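Local coordinates for DUF4348 domain-containing protein (Bacteroides fragilis, PDB 3SBU), which is of unknown function but belongs to the NTF2-like superfamily of the cystatin-like fold, whose curved sheet often frames a pocket, at residues P64-G68 with A140-R144; I146-E150 with D221-S225; E152-F157 with S249-L253. All blocks are in the same frame, centred on the assembly; numbering follows the deposited sequence.

Contact 1. Residues P64-G68 with A140-R144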
loop_
_atom_site.group_PDB
_atom_site.type_symbol
_atom_site.label_atom_id
_atom_site.label_comp_id
_atom_site.label_asym_id
_atom_site.label_seq_id
_atom_site.Cartn_x
_atom_site.Cartn_y
_atom_site.Cartn_z
ATOM N N PRO A 64 -36.947 14.293 -19.313
ATOM C CA PRO A 64 -37.707 14.336 -18.048
ATOM C C PRO A 64 -36.753 14.439 -16.850
ATOM O O PRO A 64 -35.833 13.632 -16.736
ATOM C CB PRO A 64 -38.478 13.008 -18.039
ATOM C CG PRO A 64 -38.384 12.475 -19.426
ATOM C CD PRO A 64 -37.123 13.005 -20.007
ATOM N N TYR A 65 -36.903 15.502 -16.043
ATOM C CA TYR A 65 -36.120 15.797 -14.840
ATOM C C TYR A 65 -37.082 15.851 -13.640
ATOM O O TYR A 65 -37.996 16.680 -13.629
ATOM C CB TYR A 65 -35.372 17.142 -15.024
ATOM C CG TYR A 65 -34.154 17.327 -14.140
ATOM C CD1 TYR A 65 -34.282 17.770 -12.825
ATOM C CD2 TYR A 65 -32.869 17.117 -14.635
ATOM C CE1 TYR A 65 -33.162 17.958 -12.012
ATOM C CE2 TYR A 65 -31.741 17.322 -13.839
ATOM C CZ TYR A 65 -31.893 17.717 -12.518
ATOM O OH TYR A 65 -30.778 17.897 -11.727
ATOM N N TYR A 66 -36.905 14.986 -12.647
ATOM C CA TYR A 66 -37.845 15.004 -11.536
ATOM C C TYR A 66 -37.172 15.494 -10.258
ATOM O O TYR A 66 -36.167 14.931 -9.833
ATOM C CB TYR A 66 -38.481 13.614 -11.345
ATOM C CG TYR A 66 -39.169 13.087 -12.585
ATOM C CD1 TYR A 66 -40.497 13.403 -12.858
ATOM C CD2 TYR A 66 -38.489 12.272 -13.490
ATOM C CE1 TYR A 66 -41.130 12.928 -14.012
ATOM C CE2 TYR A 66 -39.109 11.788 -14.639
ATOM C CZ TYR A 66 -40.429 12.114 -14.895
ATOM O OH TYR A 66 -41.027 11.637 -16.034
ATOM N N ASN A 67 -37.673 16.622 -9.721
ATOM C CA ASN A 67 -37.238 17.202 -8.453
ATOM C C ASN A 67 -38.186 16.658 -7.412
ATOM O O ASN A 67 -39.098 17.341 -6.965
ATOM C CB ASN A 67 -37.213 18.737 -8.508
ATOM C CG ASN A 67 -36.132 19.257 -9.413
ATOM O OD1 ASN A 67 -34.938 19.066 -9.162
ATOM N ND2 ASN A 67 -36.524 19.897 -10.508
ATOM N N GLY A 68 -37.992 15.390 -7.073
ATOM C CA GLY A 68 -38.925 14.700 -6.197
ATOM C C GLY A 68 -40.186 14.437 -7.008
ATOM O O GLY A 68 -40.098 13.972 -8.152
ATOM N N ALA A 140 -33.817 9.878 -18.154
ATOM C CA ALA A 140 -34.333 10.743 -17.090
ATOM C C ALA A 140 -33.294 10.986 -16.007
ATOM O O ALA A 140 -32.337 10.218 -15.865
ATOM C CB ALA A 140 -35.581 10.114 -16.454
ATOM N N ILE A 141 -33.502 12.035 -15.232
ATOM C CA ILE A 141 -32.691 12.366 -14.065
ATOM C C ILE A 141 -33.669 12.624 -12.948
ATOM O O ILE A 141 -34.650 13.317 -13.177
ATOM C CB ILE A 141 -31.703 13.565 -14.276
ATOM C CG1 ILE A 141 -30.630 13.239 -15.342
ATOM C CG2 ILE A 141 -31.025 13.972 -12.938
ATOM C CD1 ILE A 141 -29.808 14.444 -15.809
ATOM N N ASN A 142 -33.449 12.065 -11.761
ATOM C CA ASN A 142 -34.339 12.427 -10.649
ATOM C C ASN A 142 -33.508 12.734 -9.405
ATOM O O ASN A 142 -32.341 12.370 -9.341
ATOM C CB ASN A 142 -35.440 11.374 -10.381
ATOM C CG ASN A 142 -35.023 10.056 -9.755
ATOM O OD1 ASN A 142 -33.926 9.875 -9.228
ATOM N ND2 ASN A 142 -35.920 9.097 -9.781
ATOM N N LEU A 143 -34.097 13.447 -8.458
ATOM C CA LEU A 143 -33.496 13.775 -7.166
ATOM C C LEU A 143 -34.424 13.325 -6.098
ATOM O O LEU A 143 -35.612 13.654 -6.114
ATOM C CB LEU A 143 -33.176 15.265 -6.978
ATOM C CG LEU A 143 -31.855 15.696 -7.539
ATOM C CD1 LEU A 143 -32.033 16.219 -8.949
ATOM C CD2 LEU A 143 -31.235 16.748 -6.687
ATOM N N ARG A 144 -33.886 12.542 -5.182
ATOM C CA ARG A 144 -34.655 11.977 -4.093
ATOM C C ARG A 144 -33.881 12.080 -2.792
ATOM O O ARG A 144 -32.645 12.039 -2.784
ATOM C CB ARG A 144 -34.972 10.498 -4.416
ATOM C CG ARG A 144 -36.160 10.310 -5.365
ATOM C CD ARG A 144 -36.213 8.856 -5.769
ATOM N NE ARG A 144 -37.205 8.594 -6.812
ATOM C CZ ARG A 144 -37.373 7.413 -7.397
ATOM N NH1 ARG A 144 -36.611 6.383 -7.057
ATOM N NH2 ARG A 144 -38.295 7.258 -8.337
#

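Contact 2. Residues I146-E150 with D221-S225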
loop_
_atom_site.group_PDB
_atom_site.type_symbol
_atom_site.label_atom_id
_atom_site.label_comp_id
_atom_site.label_asym_id
_atom_site.label_seq_id
_atom_site.Cartn_x
_atom_site.Cartn_y
_atom_site.Cartn_z
ATOM N N ILE A 146 -32.246 10.687 0.719
ATOM C CA ILE A 146 -31.743 9.361 1.105
ATOM C C ILE A 146 -32.786 8.726 2.041
ATOM O O ILE A 146 -33.365 9.418 2.880
ATOM C CB ILE A 146 -30.319 9.364 1.751
ATOM C CG1 ILE A 146 -30.286 10.224 3.061
ATOM C CG2 ILE A 146 -29.222 9.752 0.745
ATOM C CD1 ILE A 146 -28.964 10.105 4.006
ATOM N N GLU A 147 -33.020 7.419 1.902
ATOM C CA GLU A 147 -33.960 6.749 2.806
ATOM C C GLU A 147 -33.309 6.495 4.184
ATOM O O GLU A 147 -32.129 6.159 4.285
ATOM C CB GLU A 147 -34.526 5.456 2.196
ATOM C CG GLU A 147 -36.007 5.270 2.527
ATOM C CD GLU A 147 -36.952 6.436 2.252
ATOM O OE1 GLU A 147 -37.009 6.901 1.088
ATOM O OE2 GLU A 147 -37.646 6.874 3.200
ATOM N N GLU A 148 -34.065 6.724 5.229
ATOM C CA GLU A 148 -33.547 6.543 6.574
ATOM C C GLU A 148 -34.468 5.632 7.397
ATOM O O GLU A 148 -35.634 5.453 7.047
ATOM C CB GLU A 148 -33.336 7.913 7.249
ATOM C CG GLU A 148 -31.954 8.454 6.909
ATOM C CD GLU A 148 -31.538 9.835 7.374
ATOM O OE1 GLU A 148 -32.397 10.598 7.867
ATOM O OE2 GLU A 148 -30.339 10.161 7.221
ATOM N N ASN A 149 -33.925 5.038 8.466
ATOM C CA ASN A 149 -34.657 4.155 9.378
ATOM C C ASN A 149 -34.206 4.428 10.833
ATOM O O ASN A 149 -33.560 5.449 11.105
ATOM C CB ASN A 149 -34.500 2.661 8.962
ATOM C CG ASN A 149 -33.076 2.187 8.831
ATOM O OD1 ASN A 149 -32.344 2.061 9.804
ATOM N ND2 ASN A 149 -32.650 1.891 7.622
ATOM N N GLU A 150 -34.572 3.530 11.763
ATOM C CA GLU A 150 -34.287 3.621 13.202
ATOM C C GLU A 150 -32.780 3.445 13.524
ATOM O O GLU A 150 -32.291 4.019 14.495
ATOM C CB GLU A 150 -35.149 2.600 13.997
ATOM C CG GLU A 150 -35.156 1.160 13.472
ATOM C CD GLU A 150 -35.987 0.840 12.234
ATOM O OE1 GLU A 150 -36.962 1.575 11.949
ATOM O OE2 GLU A 150 -35.665 -0.162 11.553
ATOM N N ASP A 221 -30.496 -1.939 0.079
ATOM C CA ASP A 221 -31.536 -1.914 1.117
ATOM C C ASP A 221 -31.020 -1.101 2.298
ATOM O O ASP A 221 -29.931 -1.385 2.794
ATOM C CB ASP A 221 -31.891 -3.365 1.490
ATOM C CG ASP A 221 -32.757 -3.631 2.721
ATOM O OD1 ASP A 221 -33.315 -2.661 3.287
ATOM O OD2 ASP A 221 -32.860 -4.820 3.131
ATOM N N ASP A 222 -31.787 -0.086 2.776
ATOM C CA ASP A 222 -31.270 0.728 3.887
ATOM C C ASP A 222 -31.343 -0.019 5.217
ATOM O O ASP A 222 -30.717 0.419 6.163
ATOM C CB ASP A 222 -31.912 2.130 3.974
ATOM C CG ASP A 222 -33.405 2.105 4.153
ATOM O OD1 ASP A 222 -34.113 1.723 3.185
ATOM O OD2 ASP A 222 -33.873 2.513 5.234
ATOM N N ASN A 223 -31.972 -1.192 5.273
ATOM C CA ASN A 223 -31.927 -2.004 6.488
ATOM C C ASN A 223 -30.744 -3.017 6.460
ATOM O O ASN A 223 -30.472 -3.656 7.476
ATOM C CB ASN A 223 -33.250 -2.733 6.694
ATOM C CG ASN A 223 -34.418 -1.787 6.814
ATOM O OD1 ASN A 223 -34.413 -0.839 7.626
ATOM N ND2 ASN A 223 -35.416 -1.994 5.956
ATOM N N ALA A 224 -30.050 -3.164 5.310
ATOM C CA ALA A 224 -28.896 -4.102 5.179
ATOM C C ALA A 224 -27.875 -3.857 6.309
ATOM O O ALA A 224 -27.569 -2.707 6.591
ATOM C CB ALA A 224 -28.225 -3.919 3.819
ATOM N N SER A 225 -27.381 -4.907 6.965
ATOM C CA SER A 225 -26.411 -4.768 8.059
ATOM C C SER A 225 -24.941 -4.772 7.554
ATOM O O SER A 225 -24.018 -4.606 8.350
ATOM C CB SER A 225 -26.635 -5.846 9.119
ATOM O OG SER A 225 -26.346 -7.126 8.599
#

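Contact 3. Residues E152-F157 with S249-L253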
loop_
_atom_site.group_PDB
_atom_site.type_symbol
_atom_site.label_atom_id
_atom_site.label_comp_id
_atom_site.label_asym_id
_atom_site.label_seq_id
_atom_site.Cartn_x
_atom_site.Cartn_y
_atom_site.Cartn_z
ATOM N N GLU A 152 -28.467 3.546 12.608
ATOM C CA GLU A 152 -27.531 4.530 12.055
ATOM C C GLU A 152 -27.503 4.438 10.514
ATOM O O GLU A 152 -27.401 3.350 9.972
ATOM C CB GLU A 152 -26.135 4.312 12.637
ATOM C CG GLU A 152 -25.146 5.436 12.388
ATOM C CD GLU A 152 -23.798 5.147 13.023
ATOM O OE1 GLU A 152 -23.051 4.309 12.475
ATOM O OE2 GLU A 152 -23.512 5.712 14.102
ATOM N N ASP A 153 -27.661 5.573 9.829
ATOM C CA ASP A 153 -27.660 5.635 8.366
ATOM C C ASP A 153 -26.227 5.478 7.853
ATOM O O ASP A 153 -25.348 6.183 8.362
ATOM C CB ASP A 153 -28.278 6.972 7.899
ATOM C CG ASP A 153 -28.205 7.183 6.391
ATOM O OD1 ASP A 153 -28.940 6.490 5.652
ATOM O OD2 ASP A 153 -27.416 8.027 5.957
ATOM N N PHE A 154 -25.991 4.589 6.832
ATOM C CA PHE A 154 -24.635 4.356 6.309
ATOM C C PHE A 154 -24.016 5.646 5.739
ATOM O O PHE A 154 -22.874 5.960 6.059
ATOM C CB PHE A 154 -24.545 3.216 5.247
ATOM C CG PHE A 154 -23.114 3.081 4.719
ATOM C CD1 PHE A 154 -22.122 2.450 5.482
ATOM C CD2 PHE A 154 -22.737 3.665 3.513
ATOM C CE1 PHE A 154 -20.793 2.369 5.033
ATOM C CE2 PHE A 154 -21.388 3.596 3.069
ATOM C CZ PHE A 154 -20.434 2.940 3.829
ATOM N N VAL A 155 -24.797 6.399 4.942
ATOM C CA VAL A 155 -24.366 7.603 4.223
ATOM C C VAL A 155 -23.887 8.672 5.192
ATOM O O VAL A 155 -22.806 9.253 5.000
ATOM C CB VAL A 155 -25.494 8.124 3.296
ATOM C CG1 VAL A 155 -25.135 9.484 2.680
ATOM C CG2 VAL A 155 -25.806 7.099 2.200
ATOM N N GLU A 156 -24.676 8.895 6.247
ATOM C CA GLU A 156 -24.364 9.902 7.238
ATOM C C GLU A 156 -23.187 9.438 8.049
ATOM O O GLU A 156 -22.315 10.251 8.308
ATOM C CB GLU A 156 -25.581 10.244 8.113
ATOM C CG GLU A 156 -26.758 10.724 7.264
ATOM C CD GLU A 156 -27.370 12.066 7.619
ATOM O OE1 GLU A 156 -26.826 13.110 7.187
ATOM O OE2 GLU A 156 -28.430 12.067 8.285
ATOM N N PHE A 157 -23.106 8.140 8.405
ATOM C CA PHE A 157 -21.945 7.610 9.118
ATOM C C PHE A 157 -20.676 7.815 8.250
ATOM O O PHE A 157 -19.632 8.225 8.770
ATOM C CB PHE A 157 -22.142 6.106 9.455
ATOM C CG PHE A 157 -20.857 5.301 9.444
ATOM C CD1 PHE A 157 -20.046 5.253 10.568
ATOM C CD2 PHE A 157 -20.437 4.632 8.290
ATOM C CE1 PHE A 157 -18.846 4.544 10.556
ATOM C CE2 PHE A 157 -19.215 3.946 8.267
ATOM C CZ PHE A 157 -18.444 3.881 9.412
ATOM N N SER A 249 -23.754 -0.556 18.297
ATOM C CA SER A 249 -23.021 0.696 18.499
ATOM C C SER A 249 -22.898 1.551 17.208
ATOM O O SER A 249 -22.449 2.701 17.285
ATOM C CB SER A 249 -21.628 0.399 19.051
ATOM O OG SER A 249 -21.030 -0.709 18.401
ATOM N N GLY A 250 -23.292 0.999 16.061
ATOM C CA GLY A 250 -23.210 1.694 14.780
ATOM C C GLY A 250 -22.311 0.977 13.789
ATOM O O GLY A 250 -21.804 -0.112 14.084
ATOM N N TRP A 251 -22.106 1.590 12.612
ATOM C CA TRP A 251 -21.283 1.038 11.532
ATOM C C TRP A 251 -19.826 0.962 11.884
ATOM O O TRP A 251 -19.305 1.829 12.572
ATOM C CB TRP A 251 -21.421 1.886 10.257
ATOM C CG TRP A 251 -22.754 1.784 9.615
ATOM C CD1 TRP A 251 -23.804 2.643 9.761
ATOM C CD2 TRP A 251 -23.209 0.721 8.775
ATOM N NE1 TRP A 251 -24.879 2.198 9.038
ATOM C CE2 TRP A 251 -24.554 1.000 8.446
ATOM C CE3 TRP A 251 -22.599 -0.438 8.245
ATOM C CZ2 TRP A 251 -25.293 0.188 7.598
ATOM C CZ3 TRP A 251 -23.359 -1.273 7.449
ATOM C CH2 TRP A 251 -24.689 -0.953 7.136
ATOM N N GLU A 252 -19.157 -0.062 11.386
ATOM C CA GLU A 252 -17.723 -0.161 11.574
ATOM C C GLU A 252 -17.082 -0.853 10.401
ATOM O O GLU A 252 -17.649 -1.785 9.826
ATOM C CB GLU A 252 -17.316 -0.830 12.904
ATOM C CG GLU A 252 -17.644 -2.305 13.058
ATOM C CD GLU A 252 -16.913 -3.035 14.170
ATOM O OE1 GLU A 252 -16.356 -2.375 15.077
ATOM O OE2 GLU A 252 -16.929 -4.285 14.148
ATOM N N LEU A 253 -15.884 -0.397 10.064
ATOM C CA LEU A 253 -15.077 -1.011 9.031
ATOM C C LEU A 253 -14.461 -2.281 9.629
ATOM O O LEU A 253 -13.902 -2.212 10.723
ATOM C CB LEU A 253 -13.990 -0.017 8.572
ATOM C CG LEU A 253 -12.993 -0.582 7.544
ATOM C CD1 LEU A 253 -13.665 -0.796 6.178
ATOM C CD2 LEU A 253 -11.771 0.318 7.442
#

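Contact 1. Residues P64-G68 with A140-R144
The ring of Y65 lies across I141, with the carbonyl oxygen of I141 over one of its faces. CE2 of Y65 comes within 3.5 Å of CG2 of I141, and the methyl CD1 of L143 meets the far end of the same ring obliquely, 3.5 Å from the Y65 hydroxyl OH. N67 OD1 sits at the rim of this ring, in its plane. With CG of Y65 turned anti to the backbone N (chi1 -158°), the ring reaches over to the neighbouring strand and spans I141 and L143. The Y66 ring occupies the other face of the sheet, where the CB atoms of A140 and N142 lie near its plane, at its edge.

Between the two rings the backbones run side by side in the same direction, their axes 4.7 Å apart. The amide of I141 donates to P64 O at 3.2 Å. Y66 then uses both its polar backbone atoms: its N donates to I141 O (2.9 Å), and its O accepts from L143 N (2.9 Å). A last, weak bond joins G68 N to L143 O. I141 packs on L63, W79 and Y127; N142, also buried, turns its ND2 to a glycerol probably from the crystallisation liquor. On its other side strand 65-67 pairs antiparallel with strand 70-71; the pairing with 136-143 is the one parallel pairing of the mixed sheet, consistent with the main sheet of an NTF2-like, cystatin-like fold.

Contact 2. Residues I146-E150 with D221-S225
N149 and D222 make the close part of this contact, through a single amide nitrogen. N149 ND2 donates to D222 OD2 at 2.8 Å with an N-H...O angle of 160°. The carboxylate oxygen lies nearly in the amide plane of N149 but is met on its anti side, 32° out of the carboxylate plane. A second, weak bond runs from the same ND2 to the backbone O of D222, also 2.8 Å long, so one nitrogen spans the side chain and main chain of one residue. CG of N149 stands between its own backbone N and carbonyl carbon (chi1 55°), which aims the amide at D222, while its OD1 accepts from the backbone N of N151.

The receiving segment is a type I beta turn from D221 to A224, combined with an Asx turn in which D221 OD1 accepts from N223 N at 2.8 Å. It belongs to the loop leading into strand 226-230, and the facing segment to the connection between strand 136-143 and helix 154-163; the contact thus ties together two loops of the NTF2-like domain.

Around this grip the packing is sparse and largely exposed. E147 offers D222 just its aliphatic part, CB standing 3.9 Å from OD1, and its carboxylate turns away. N223 OD1 approaches N149 ND2 to 3.2 Å at an angle too poor for a hydrogen bond, and E150 OE2 stays 4.2 Å from that same N223 oxygen.

Contact 3. Residues E152-F157 with S249-L253
W251 is held at both its backbone and its indole nitrogen by one residue, E152: the carboxylate oxygen OE1 of E152 accepts from W251 N, and the backbone O of E152 accepts from W251 NE1, each at 2.9 Å. The site is an aromatic cluster of W251, F154 and F157, set where the capped N-terminus of helix 154-163 meets the chain entering strand 252-253. D153 is the N-cap residue, its OD2 accepting from E156 N.

The two bonds differ in geometry. The one to OE1 is nearly straight, with an N-H...O angle of 166°, and comes to the syn side, well out of the carboxylate plane. The indole N-H instead approaches from above the carbonyl plane of E152, 55° out of it. E152 can span this distance because CG is anti to the backbone N and the chain stays extended beyond it. Its other oxygen, OE2, forms a salt bridge with R171, whose NH1 also donates to W251 O; R171 thus bonds to both residues and probably helps to hold the carboxylate in place. OE1 also lies close to G250, whose backbone angles suit a glycine.

F154 turns its edge to the face of the indole in a T-shaped pair, with 5.3 Å between the centroids of its ring and the six-membered ring of W251. F244, from strand 240-245, adds a further edge-to-face partner to F154. F157 packs differently, its ring meeting the five-membered ring of W251 obliquely while one of its faces receives an aliphatic carbon in a CH-pi contact: W251 CB stands 3.4 Å from the centroid of the F157 ring, only 4° off the normal.

Overall arrangement
One segment of each contact lies along the connection from strand 136-143 to helix 154-163: 140-144 on the strand, 146-150 in the loop, 152-157 at the helix start; their partners come from other parts of the chain. The centres of contacts 1 and 2 are about 21 Å apart, and apart from adjoining in sequence they do not touch. Contacts 2 and 3, about 10 Å apart between centres, meet directly: A224 O packs on W251 CH2 at 3.4 Å, I146 lies against D153, and the like-charged E148 and E156 come close. Contacts 1 and 3 stay about 10 Å apart at their nearest atoms. Glycerol, probably from crystallisation, is bound beside each contact.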